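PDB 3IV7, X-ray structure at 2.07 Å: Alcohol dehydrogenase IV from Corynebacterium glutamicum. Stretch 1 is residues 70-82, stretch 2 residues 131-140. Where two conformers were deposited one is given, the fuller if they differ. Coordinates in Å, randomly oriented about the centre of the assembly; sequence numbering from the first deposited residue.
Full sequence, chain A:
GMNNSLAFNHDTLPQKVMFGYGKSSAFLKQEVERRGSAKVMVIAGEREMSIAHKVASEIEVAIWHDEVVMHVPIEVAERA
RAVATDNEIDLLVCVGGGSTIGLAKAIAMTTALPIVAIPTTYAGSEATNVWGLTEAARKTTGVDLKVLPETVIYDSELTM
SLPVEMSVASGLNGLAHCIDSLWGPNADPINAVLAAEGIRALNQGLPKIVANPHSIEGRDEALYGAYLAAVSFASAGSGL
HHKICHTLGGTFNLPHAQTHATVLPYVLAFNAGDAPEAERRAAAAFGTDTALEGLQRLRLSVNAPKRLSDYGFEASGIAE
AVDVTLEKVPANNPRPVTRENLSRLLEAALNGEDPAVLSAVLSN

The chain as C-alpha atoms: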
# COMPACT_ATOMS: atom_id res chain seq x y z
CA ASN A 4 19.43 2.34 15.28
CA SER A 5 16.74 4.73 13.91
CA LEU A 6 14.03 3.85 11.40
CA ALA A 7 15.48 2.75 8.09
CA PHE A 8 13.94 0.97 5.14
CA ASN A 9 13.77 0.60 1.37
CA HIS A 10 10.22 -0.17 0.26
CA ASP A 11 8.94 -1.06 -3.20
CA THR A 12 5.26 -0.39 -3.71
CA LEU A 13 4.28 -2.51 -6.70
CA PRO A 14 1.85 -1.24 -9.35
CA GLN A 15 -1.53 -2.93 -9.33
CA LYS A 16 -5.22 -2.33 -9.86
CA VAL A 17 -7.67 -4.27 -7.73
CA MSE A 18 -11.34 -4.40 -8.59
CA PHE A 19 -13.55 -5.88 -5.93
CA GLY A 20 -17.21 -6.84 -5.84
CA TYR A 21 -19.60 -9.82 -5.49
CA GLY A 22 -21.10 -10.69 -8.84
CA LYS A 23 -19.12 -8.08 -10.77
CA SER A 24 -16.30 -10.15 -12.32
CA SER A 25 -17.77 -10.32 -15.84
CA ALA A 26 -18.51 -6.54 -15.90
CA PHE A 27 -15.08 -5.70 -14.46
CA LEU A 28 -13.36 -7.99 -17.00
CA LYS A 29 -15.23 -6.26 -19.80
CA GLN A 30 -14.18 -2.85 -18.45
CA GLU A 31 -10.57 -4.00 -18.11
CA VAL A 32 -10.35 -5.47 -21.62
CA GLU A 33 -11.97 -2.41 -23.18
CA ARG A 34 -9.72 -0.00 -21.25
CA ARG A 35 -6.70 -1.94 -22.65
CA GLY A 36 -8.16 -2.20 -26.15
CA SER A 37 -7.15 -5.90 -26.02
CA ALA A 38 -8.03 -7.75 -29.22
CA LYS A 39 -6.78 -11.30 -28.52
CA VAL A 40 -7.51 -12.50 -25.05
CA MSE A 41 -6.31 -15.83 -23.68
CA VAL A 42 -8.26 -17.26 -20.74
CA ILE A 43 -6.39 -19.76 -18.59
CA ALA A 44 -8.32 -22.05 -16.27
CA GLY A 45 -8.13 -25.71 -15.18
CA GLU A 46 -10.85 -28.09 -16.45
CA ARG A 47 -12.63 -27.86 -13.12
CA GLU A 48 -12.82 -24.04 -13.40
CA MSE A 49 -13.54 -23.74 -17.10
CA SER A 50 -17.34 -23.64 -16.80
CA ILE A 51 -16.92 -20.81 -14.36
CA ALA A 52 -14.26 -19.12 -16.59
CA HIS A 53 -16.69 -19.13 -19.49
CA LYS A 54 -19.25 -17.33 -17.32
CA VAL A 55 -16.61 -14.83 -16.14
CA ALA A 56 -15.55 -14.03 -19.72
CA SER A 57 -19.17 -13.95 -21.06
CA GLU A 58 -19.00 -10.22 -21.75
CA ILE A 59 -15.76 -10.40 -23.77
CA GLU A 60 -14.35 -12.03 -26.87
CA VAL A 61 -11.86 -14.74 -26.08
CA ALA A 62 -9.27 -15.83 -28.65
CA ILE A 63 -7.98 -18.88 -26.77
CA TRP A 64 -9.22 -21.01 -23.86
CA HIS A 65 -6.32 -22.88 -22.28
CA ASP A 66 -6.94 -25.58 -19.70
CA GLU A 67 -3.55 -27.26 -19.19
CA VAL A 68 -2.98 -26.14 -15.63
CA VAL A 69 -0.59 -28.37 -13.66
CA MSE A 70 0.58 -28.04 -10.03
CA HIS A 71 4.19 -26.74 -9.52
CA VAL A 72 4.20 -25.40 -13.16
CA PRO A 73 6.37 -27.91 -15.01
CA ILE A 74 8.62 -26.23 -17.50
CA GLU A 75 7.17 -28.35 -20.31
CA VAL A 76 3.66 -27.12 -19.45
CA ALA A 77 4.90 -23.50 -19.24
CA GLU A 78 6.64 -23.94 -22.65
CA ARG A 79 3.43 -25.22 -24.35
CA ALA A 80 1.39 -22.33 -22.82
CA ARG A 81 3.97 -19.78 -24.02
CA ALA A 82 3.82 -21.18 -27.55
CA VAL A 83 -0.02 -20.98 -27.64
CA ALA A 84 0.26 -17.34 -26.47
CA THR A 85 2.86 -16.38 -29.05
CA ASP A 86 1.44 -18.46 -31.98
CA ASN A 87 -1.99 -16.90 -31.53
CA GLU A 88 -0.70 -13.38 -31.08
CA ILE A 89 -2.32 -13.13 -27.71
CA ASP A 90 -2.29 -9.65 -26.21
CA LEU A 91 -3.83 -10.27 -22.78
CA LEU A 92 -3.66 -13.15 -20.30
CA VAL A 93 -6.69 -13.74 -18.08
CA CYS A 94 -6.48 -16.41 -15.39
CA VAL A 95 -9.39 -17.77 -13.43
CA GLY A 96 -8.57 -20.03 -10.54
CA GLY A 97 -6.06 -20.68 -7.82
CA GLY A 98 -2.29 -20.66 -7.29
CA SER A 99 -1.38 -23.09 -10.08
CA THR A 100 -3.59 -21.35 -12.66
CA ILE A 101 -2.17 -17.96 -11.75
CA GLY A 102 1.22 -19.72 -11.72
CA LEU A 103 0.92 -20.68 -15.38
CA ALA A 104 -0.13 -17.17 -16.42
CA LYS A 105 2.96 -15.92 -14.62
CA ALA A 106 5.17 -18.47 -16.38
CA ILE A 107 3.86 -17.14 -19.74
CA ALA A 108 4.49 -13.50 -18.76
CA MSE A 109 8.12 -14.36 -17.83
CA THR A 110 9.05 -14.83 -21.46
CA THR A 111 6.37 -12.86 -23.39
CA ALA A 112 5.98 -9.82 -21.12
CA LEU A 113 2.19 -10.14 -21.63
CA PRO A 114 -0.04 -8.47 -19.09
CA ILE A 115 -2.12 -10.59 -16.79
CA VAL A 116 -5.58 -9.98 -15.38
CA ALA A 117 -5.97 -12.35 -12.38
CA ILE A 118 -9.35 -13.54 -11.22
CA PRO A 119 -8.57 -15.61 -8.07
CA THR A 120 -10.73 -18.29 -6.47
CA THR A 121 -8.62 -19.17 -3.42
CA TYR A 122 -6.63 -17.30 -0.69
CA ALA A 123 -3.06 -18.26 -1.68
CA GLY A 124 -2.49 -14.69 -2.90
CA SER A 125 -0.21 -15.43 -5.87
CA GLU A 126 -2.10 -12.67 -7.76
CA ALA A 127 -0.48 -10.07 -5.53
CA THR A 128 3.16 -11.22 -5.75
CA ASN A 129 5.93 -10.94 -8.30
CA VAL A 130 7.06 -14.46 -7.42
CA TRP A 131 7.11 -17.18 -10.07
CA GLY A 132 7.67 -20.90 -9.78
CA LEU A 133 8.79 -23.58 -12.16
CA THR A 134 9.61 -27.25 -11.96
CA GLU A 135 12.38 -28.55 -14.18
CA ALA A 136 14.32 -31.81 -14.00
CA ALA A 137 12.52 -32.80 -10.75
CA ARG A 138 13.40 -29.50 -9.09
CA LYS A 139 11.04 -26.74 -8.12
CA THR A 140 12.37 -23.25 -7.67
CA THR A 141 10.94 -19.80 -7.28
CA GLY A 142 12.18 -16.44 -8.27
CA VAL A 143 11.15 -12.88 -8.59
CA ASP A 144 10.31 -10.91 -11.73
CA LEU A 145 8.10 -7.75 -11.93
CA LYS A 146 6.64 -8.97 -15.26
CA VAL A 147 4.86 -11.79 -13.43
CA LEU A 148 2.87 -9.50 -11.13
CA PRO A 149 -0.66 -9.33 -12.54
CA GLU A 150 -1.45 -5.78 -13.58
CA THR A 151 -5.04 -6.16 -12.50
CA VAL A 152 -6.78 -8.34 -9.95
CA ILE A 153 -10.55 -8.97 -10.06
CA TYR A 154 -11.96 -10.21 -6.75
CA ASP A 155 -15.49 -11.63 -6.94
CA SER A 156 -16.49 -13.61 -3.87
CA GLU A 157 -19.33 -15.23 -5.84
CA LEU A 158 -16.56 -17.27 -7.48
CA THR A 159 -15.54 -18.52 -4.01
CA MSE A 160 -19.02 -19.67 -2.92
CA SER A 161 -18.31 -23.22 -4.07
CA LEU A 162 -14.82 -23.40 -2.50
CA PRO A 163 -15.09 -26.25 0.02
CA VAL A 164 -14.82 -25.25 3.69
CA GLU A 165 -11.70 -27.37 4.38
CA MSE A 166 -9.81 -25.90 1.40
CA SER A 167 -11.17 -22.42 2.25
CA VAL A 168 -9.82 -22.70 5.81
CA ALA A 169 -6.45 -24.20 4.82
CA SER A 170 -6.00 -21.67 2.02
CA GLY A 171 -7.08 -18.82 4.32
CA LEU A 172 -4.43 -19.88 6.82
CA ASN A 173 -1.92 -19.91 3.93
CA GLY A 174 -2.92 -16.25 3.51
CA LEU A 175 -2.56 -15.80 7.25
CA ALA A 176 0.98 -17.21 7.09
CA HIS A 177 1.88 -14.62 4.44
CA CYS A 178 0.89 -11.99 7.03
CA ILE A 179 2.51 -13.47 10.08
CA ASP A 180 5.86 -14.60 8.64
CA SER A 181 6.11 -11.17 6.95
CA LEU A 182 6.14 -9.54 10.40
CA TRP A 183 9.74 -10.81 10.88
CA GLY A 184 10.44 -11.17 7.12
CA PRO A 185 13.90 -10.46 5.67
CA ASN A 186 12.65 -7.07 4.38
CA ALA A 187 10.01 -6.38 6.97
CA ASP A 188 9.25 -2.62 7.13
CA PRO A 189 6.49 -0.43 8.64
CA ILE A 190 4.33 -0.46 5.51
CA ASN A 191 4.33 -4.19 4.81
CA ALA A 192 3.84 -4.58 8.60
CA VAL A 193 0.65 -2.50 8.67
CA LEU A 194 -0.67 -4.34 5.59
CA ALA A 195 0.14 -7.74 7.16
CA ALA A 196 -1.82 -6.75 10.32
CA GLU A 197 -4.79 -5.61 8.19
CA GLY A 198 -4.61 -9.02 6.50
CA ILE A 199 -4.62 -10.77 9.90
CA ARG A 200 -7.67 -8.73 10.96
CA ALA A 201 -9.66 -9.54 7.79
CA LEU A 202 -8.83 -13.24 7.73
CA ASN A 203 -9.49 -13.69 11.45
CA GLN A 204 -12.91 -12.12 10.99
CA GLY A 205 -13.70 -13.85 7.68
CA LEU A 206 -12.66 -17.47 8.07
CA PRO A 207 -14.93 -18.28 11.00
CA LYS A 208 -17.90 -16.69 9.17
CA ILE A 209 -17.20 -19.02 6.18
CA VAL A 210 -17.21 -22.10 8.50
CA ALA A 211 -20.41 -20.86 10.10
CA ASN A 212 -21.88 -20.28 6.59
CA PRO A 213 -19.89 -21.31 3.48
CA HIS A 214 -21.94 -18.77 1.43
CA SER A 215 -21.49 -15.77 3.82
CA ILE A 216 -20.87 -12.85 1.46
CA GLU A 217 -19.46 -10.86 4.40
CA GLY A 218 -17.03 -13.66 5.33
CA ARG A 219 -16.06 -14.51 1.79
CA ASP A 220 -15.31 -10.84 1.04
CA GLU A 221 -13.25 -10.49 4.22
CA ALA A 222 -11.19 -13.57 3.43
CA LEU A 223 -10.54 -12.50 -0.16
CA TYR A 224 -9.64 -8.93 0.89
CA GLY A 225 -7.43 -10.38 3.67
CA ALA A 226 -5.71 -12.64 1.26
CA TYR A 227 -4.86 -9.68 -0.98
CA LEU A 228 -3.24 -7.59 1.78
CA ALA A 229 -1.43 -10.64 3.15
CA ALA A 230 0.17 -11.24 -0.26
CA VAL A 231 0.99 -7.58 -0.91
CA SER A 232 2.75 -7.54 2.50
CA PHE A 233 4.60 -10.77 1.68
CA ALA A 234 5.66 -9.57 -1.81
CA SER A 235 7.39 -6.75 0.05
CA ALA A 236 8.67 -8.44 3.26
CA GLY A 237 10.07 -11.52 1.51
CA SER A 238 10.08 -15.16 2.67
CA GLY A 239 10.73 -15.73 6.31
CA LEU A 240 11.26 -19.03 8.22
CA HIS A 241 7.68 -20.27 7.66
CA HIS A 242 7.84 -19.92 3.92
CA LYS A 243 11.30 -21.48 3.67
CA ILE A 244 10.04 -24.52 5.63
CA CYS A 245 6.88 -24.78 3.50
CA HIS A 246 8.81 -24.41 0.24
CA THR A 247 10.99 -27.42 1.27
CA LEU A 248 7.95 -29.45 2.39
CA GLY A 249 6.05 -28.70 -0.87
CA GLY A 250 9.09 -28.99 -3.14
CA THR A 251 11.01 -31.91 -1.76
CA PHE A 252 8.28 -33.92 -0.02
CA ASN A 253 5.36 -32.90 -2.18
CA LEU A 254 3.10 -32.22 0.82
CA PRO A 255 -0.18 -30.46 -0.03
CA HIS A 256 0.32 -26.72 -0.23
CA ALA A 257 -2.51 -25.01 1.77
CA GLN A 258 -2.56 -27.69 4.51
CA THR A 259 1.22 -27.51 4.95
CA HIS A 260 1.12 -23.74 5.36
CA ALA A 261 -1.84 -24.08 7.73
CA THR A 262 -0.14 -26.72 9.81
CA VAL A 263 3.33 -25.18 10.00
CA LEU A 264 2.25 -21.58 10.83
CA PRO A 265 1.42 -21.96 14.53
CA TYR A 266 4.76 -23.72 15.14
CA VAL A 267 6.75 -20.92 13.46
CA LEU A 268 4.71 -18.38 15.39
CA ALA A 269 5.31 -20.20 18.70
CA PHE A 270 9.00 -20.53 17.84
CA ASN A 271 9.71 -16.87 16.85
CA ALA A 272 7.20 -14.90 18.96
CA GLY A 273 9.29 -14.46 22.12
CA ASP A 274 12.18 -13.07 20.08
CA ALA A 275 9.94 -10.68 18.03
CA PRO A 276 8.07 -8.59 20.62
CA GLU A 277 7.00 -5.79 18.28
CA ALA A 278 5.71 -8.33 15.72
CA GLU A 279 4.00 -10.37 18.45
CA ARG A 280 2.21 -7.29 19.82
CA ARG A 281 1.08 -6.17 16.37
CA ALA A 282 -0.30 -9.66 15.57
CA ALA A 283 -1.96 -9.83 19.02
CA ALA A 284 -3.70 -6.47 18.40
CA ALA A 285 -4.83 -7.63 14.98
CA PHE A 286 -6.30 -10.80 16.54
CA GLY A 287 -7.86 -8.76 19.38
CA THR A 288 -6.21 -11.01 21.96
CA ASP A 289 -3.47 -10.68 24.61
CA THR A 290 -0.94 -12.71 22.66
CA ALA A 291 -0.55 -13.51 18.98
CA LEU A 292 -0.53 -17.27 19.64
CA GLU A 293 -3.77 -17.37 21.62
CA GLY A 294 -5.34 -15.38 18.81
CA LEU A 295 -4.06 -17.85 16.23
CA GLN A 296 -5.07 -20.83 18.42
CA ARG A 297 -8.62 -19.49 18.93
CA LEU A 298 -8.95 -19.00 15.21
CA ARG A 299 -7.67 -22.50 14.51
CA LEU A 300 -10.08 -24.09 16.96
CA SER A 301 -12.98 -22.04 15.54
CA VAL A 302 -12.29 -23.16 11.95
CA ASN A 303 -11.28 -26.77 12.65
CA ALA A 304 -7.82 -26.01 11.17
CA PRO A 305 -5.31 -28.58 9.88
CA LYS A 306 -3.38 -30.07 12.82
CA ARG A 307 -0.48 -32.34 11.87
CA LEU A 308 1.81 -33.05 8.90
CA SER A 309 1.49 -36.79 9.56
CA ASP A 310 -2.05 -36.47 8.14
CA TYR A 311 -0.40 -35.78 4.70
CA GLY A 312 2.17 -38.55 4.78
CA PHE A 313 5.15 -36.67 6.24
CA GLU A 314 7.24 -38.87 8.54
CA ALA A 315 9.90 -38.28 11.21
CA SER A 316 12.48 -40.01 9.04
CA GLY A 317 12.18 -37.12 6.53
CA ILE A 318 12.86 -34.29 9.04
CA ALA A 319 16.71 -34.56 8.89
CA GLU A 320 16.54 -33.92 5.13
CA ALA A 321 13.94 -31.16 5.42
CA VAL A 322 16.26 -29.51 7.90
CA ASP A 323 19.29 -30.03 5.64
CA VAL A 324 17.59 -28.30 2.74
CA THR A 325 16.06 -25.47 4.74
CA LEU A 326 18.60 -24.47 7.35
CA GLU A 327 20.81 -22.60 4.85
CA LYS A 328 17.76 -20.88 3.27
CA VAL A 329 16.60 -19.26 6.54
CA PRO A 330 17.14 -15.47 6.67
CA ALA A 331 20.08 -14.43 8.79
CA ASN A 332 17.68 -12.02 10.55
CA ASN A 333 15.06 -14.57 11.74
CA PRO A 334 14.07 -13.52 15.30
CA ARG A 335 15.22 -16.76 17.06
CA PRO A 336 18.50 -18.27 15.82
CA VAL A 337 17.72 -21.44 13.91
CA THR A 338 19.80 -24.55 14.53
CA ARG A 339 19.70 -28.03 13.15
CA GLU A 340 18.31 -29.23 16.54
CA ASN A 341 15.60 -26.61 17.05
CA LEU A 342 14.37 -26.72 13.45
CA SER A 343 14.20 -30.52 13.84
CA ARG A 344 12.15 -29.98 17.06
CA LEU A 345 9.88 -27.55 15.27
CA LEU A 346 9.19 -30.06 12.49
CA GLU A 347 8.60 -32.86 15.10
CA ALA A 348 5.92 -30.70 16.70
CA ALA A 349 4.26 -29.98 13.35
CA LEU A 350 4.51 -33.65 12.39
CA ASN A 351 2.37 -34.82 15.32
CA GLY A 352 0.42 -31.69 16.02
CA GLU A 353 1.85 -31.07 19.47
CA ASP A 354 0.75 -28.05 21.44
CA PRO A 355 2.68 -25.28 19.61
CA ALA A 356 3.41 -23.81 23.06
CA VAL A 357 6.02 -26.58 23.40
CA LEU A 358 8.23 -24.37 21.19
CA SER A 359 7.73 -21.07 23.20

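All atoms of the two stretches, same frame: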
# COMPACT_ATOMS: atom_id res chain seq x y z
N MSE A 70 -0.08 -28.41 -11.30
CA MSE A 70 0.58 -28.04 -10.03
C MSE A 70 2.11 -27.94 -10.19
O MSE A 70 2.72 -28.79 -10.91
CB MSE A 70 0.26 -29.13 -8.99
CG MSE A 70 0.67 -28.80 -7.57
SE MSE A 70 0.18 -30.21 -6.30
CE MSE A 70 1.06 -31.74 -7.15
N HIS A 71 2.72 -26.97 -9.53
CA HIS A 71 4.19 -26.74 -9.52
C HIS A 71 4.75 -26.21 -10.87
O HIS A 71 5.97 -26.06 -11.03
CB HIS A 71 4.96 -28.01 -9.09
CG HIS A 71 4.44 -28.63 -7.83
ND1 HIS A 71 4.38 -27.95 -6.63
CD2 HIS A 71 4.05 -29.90 -7.56
CE1 HIS A 71 3.92 -28.76 -5.69
NE2 HIS A 71 3.71 -29.95 -6.23
N VAL A 72 3.85 -25.92 -11.82
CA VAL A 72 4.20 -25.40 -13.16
C VAL A 72 5.45 -26.05 -13.76
O VAL A 72 6.53 -25.47 -13.72
CB VAL A 72 4.32 -23.84 -13.16
CG1 VAL A 72 4.26 -23.28 -14.62
CG2 VAL A 72 3.20 -23.21 -12.34
N PRO A 73 5.29 -27.27 -14.32
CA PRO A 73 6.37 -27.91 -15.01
C PRO A 73 6.79 -27.06 -16.17
O PRO A 73 5.94 -26.47 -16.83
CB PRO A 73 5.76 -29.23 -15.52
CG PRO A 73 4.63 -29.50 -14.56
CD PRO A 73 4.11 -28.15 -14.19
N ILE A 74 8.08 -27.05 -16.46
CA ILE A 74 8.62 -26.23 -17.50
C ILE A 74 8.05 -26.60 -18.84
O ILE A 74 7.80 -25.73 -19.66
CB ILE A 74 10.19 -26.30 -17.54
CG1 ILE A 74 10.74 -25.28 -18.57
CG2 ILE A 74 10.66 -27.74 -17.90
CD1 ILE A 74 10.28 -23.80 -18.32
N GLU A 75 7.76 -27.89 -19.05
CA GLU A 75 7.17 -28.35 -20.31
C GLU A 75 5.73 -27.79 -20.50
O GLU A 75 5.29 -27.52 -21.60
CB GLU A 75 7.15 -29.88 -20.39
CG GLU A 75 8.56 -30.59 -20.24
CD GLU A 75 8.97 -30.80 -18.76
OE1 GLU A 75 8.21 -30.40 -17.86
OE2 GLU A 75 10.04 -31.38 -18.51
N VAL A 76 5.02 -27.68 -19.41
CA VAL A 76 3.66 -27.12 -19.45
C VAL A 76 3.75 -25.59 -19.69
O VAL A 76 3.00 -25.03 -20.47
CB VAL A 76 2.92 -27.46 -18.14
CG1 VAL A 76 1.57 -26.73 -18.04
CG2 VAL A 76 2.76 -29.03 -18.02
N ALA A 77 4.69 -24.92 -19.02
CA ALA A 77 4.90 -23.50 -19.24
C ALA A 77 5.28 -23.26 -20.72
O ALA A 77 4.72 -22.37 -21.38
CB ALA A 77 5.99 -22.98 -18.31
N GLU A 78 6.18 -24.10 -21.25
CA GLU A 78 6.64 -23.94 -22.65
C GLU A 78 5.51 -24.10 -23.68
O GLU A 78 5.45 -23.32 -24.63
CB GLU A 78 7.82 -24.89 -22.96
CG GLU A 78 9.14 -24.42 -22.35
CD GLU A 78 9.69 -23.16 -23.04
OE1 GLU A 78 10.24 -23.29 -24.13
OE2 GLU A 78 9.59 -22.06 -22.47
N ARG A 79 4.63 -25.09 -23.49
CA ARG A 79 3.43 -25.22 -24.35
C ARG A 79 2.53 -23.99 -24.24
O ARG A 79 2.09 -23.47 -25.25
CB ARG A 79 2.62 -26.46 -24.00
CG ARG A 79 3.19 -27.75 -24.60
CD ARG A 79 2.26 -28.95 -24.36
NE ARG A 79 2.17 -29.34 -22.94
CZ ARG A 79 3.05 -30.14 -22.32
NH1 ARG A 79 4.14 -30.58 -22.94
NH2 ARG A 79 2.87 -30.45 -21.06
N ALA A 80 2.26 -23.53 -23.02
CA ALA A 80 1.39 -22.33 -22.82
C ALA A 80 1.99 -21.10 -23.50
O ALA A 80 1.26 -20.31 -24.11
CB ALA A 80 1.16 -22.07 -21.35
N ARG A 81 3.31 -20.95 -23.43
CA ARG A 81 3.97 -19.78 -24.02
C ARG A 81 3.82 -19.81 -25.52
O ARG A 81 3.61 -18.79 -26.14
CB ARG A 81 5.46 -19.72 -23.65
CG ARG A 81 5.72 -19.32 -22.20
CD ARG A 81 7.06 -19.81 -21.71
NE ARG A 81 7.34 -19.43 -20.29
CZ ARG A 81 8.34 -19.93 -19.55
NH1 ARG A 81 9.13 -20.86 -20.05
NH2 ARG A 81 8.52 -19.52 -18.31
N ALA A 82 3.95 -21.00 -26.10
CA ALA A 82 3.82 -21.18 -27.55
C ALA A 82 2.40 -20.83 -28.03
O ALA A 82 2.24 -20.15 -29.04
CB ALA A 82 4.19 -22.61 -27.93
N TRP A 131 7.44 -16.11 -9.13
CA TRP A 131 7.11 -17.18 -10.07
C TRP A 131 7.70 -18.49 -9.58
O TRP A 131 8.61 -18.49 -8.79
CB TRP A 131 7.68 -16.87 -11.46
CG TRP A 131 9.14 -16.64 -11.52
CD1 TRP A 131 9.77 -15.43 -11.48
CD2 TRP A 131 10.17 -17.62 -11.62
NE1 TRP A 131 11.12 -15.60 -11.57
CE2 TRP A 131 11.40 -16.93 -11.66
CE3 TRP A 131 10.17 -19.02 -11.67
CZ2 TRP A 131 12.63 -17.59 -11.75
CZ3 TRP A 131 11.38 -19.68 -11.79
CH2 TRP A 131 12.60 -18.97 -11.80
N GLY A 132 7.17 -19.59 -10.08
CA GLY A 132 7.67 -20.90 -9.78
C GLY A 132 7.65 -21.78 -11.00
O GLY A 132 6.76 -21.69 -11.86
N LEU A 133 8.67 -22.62 -11.10
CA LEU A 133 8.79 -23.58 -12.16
C LEU A 133 9.39 -24.86 -11.64
O LEU A 133 10.26 -24.82 -10.76
CB LEU A 133 9.70 -23.03 -13.26
CG LEU A 133 9.17 -21.85 -14.07
CD1 LEU A 133 10.29 -21.28 -14.93
CD2 LEU A 133 7.95 -22.30 -14.94
N THR A 134 9.01 -25.98 -12.25
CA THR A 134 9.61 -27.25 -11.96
C THR A 134 10.29 -27.82 -13.19
O THR A 134 9.66 -28.06 -14.22
CB THR A 134 8.60 -28.26 -11.40
OG1 THR A 134 8.00 -27.71 -10.21
CG2 THR A 134 9.30 -29.56 -11.05
N GLU A 135 11.60 -28.01 -13.08
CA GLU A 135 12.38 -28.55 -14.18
C GLU A 135 13.30 -29.61 -13.63
O GLU A 135 13.90 -29.41 -12.58
CB GLU A 135 13.19 -27.43 -14.86
CG GLU A 135 14.08 -27.89 -15.98
CD GLU A 135 14.75 -26.70 -16.74
OE1 GLU A 135 14.22 -25.55 -16.71
OE2 GLU A 135 15.81 -26.93 -17.31
N ALA A 136 13.40 -30.72 -14.35
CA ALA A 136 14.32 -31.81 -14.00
C ALA A 136 14.14 -32.26 -12.55
O ALA A 136 15.12 -32.49 -11.85
CB ALA A 136 15.82 -31.39 -14.28
N ALA A 137 12.87 -32.36 -12.11
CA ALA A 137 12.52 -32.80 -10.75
C ALA A 137 12.94 -31.80 -9.68
O ALA A 137 13.19 -32.17 -8.55
CB ALA A 137 13.15 -34.19 -10.45
N ARG A 138 12.98 -30.53 -10.03
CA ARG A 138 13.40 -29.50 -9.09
C ARG A 138 12.51 -28.31 -9.25
O ARG A 138 12.33 -27.82 -10.35
CB ARG A 138 14.87 -29.12 -9.40
CG ARG A 138 15.42 -27.88 -8.68
CD ARG A 138 16.91 -27.85 -8.86
NE ARG A 138 17.56 -26.60 -8.49
CZ ARG A 138 17.72 -25.55 -9.30
NH1 ARG A 138 17.15 -25.52 -10.50
NH2 ARG A 138 18.42 -24.51 -8.89
N LYS A 139 11.92 -27.87 -8.14
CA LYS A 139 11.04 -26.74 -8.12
C LYS A 139 11.81 -25.57 -7.56
O LYS A 139 12.46 -25.70 -6.55
CB LYS A 139 9.83 -27.06 -7.22
CG LYS A 139 8.96 -25.86 -6.87
CD LYS A 139 8.05 -25.43 -8.00
CE LYS A 139 6.97 -24.46 -7.50
NZ LYS A 139 7.56 -23.23 -6.91
N THR A 140 11.78 -24.45 -8.24
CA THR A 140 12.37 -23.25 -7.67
C THR A 140 11.44 -22.10 -7.89
O THR A 140 10.48 -22.20 -8.67
CB THR A 140 13.78 -22.93 -8.28
OG1 THR A 140 13.62 -22.45 -9.60
CG2 THR A 140 14.66 -24.17 -8.29
O HOH W 1 12.24 -31.13 -16.75
O HOH W 2 9.25 -30.55 -15.02

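A short loop that leads into a helix can be fastened to the edge of a β-hairpin by very few backbone hydrogen bonds, with side chains packing around them. The contact between residues 70-82 and 131-140 of this alcohol dehydrogenase illustrates the principle, with Leu 133, Ile 74 and Thr 134 covering the most surface.

Thr 134 makes the hydrogen bonds of the contact. Its N donates to Val 72 O (2.9 Å), and its O accepts from Ile 74 N (2.9 Å), so the two bonds flank Pro 73, which forms a single β-bridge with Thr 134. Proline has no amide hydrogen to offer, and here the backbone bonds are made by its two neighbours; its own CA lies 3.4 Å from Thr 134 O in a CA-H...O contact. The threonine side chain adds a third bond, OG1 donating to His 71 O at 2.7 Å.

Leu 133 supplies the apolar part. Its CA-to-CB bond points away overall, yet the end of the side chain comes nearer, and CD2 packs against Val 72 CG1 (3.8 Å) and Ala 77 CB (4.0 Å). The backbone joins in, Leu 133 CA approaching Val 72 O at 3.3 Å. On the guanidinium of Arg 81, Leu 133 CD1 sits at the edge, 4.2 Å from NH2.

The CA-to-CB bond of Ile 74, the first residue of the helix, points toward the hairpin. Its CD1 reaches Leu 133 CD1 (4.2 Å), while CG2 lies against Glu 135 CG (3.9 Å), so one side chain spans two strand residues.

Water extends the polar network: one molecule donates to both Glu 75 OE1 (3.0 Å) and Thr 134 O (2.6 Å), and another links Glu 75 OE2 (2.8 Å) to Ala 136 N (2.7 Å) in the hairpin turn.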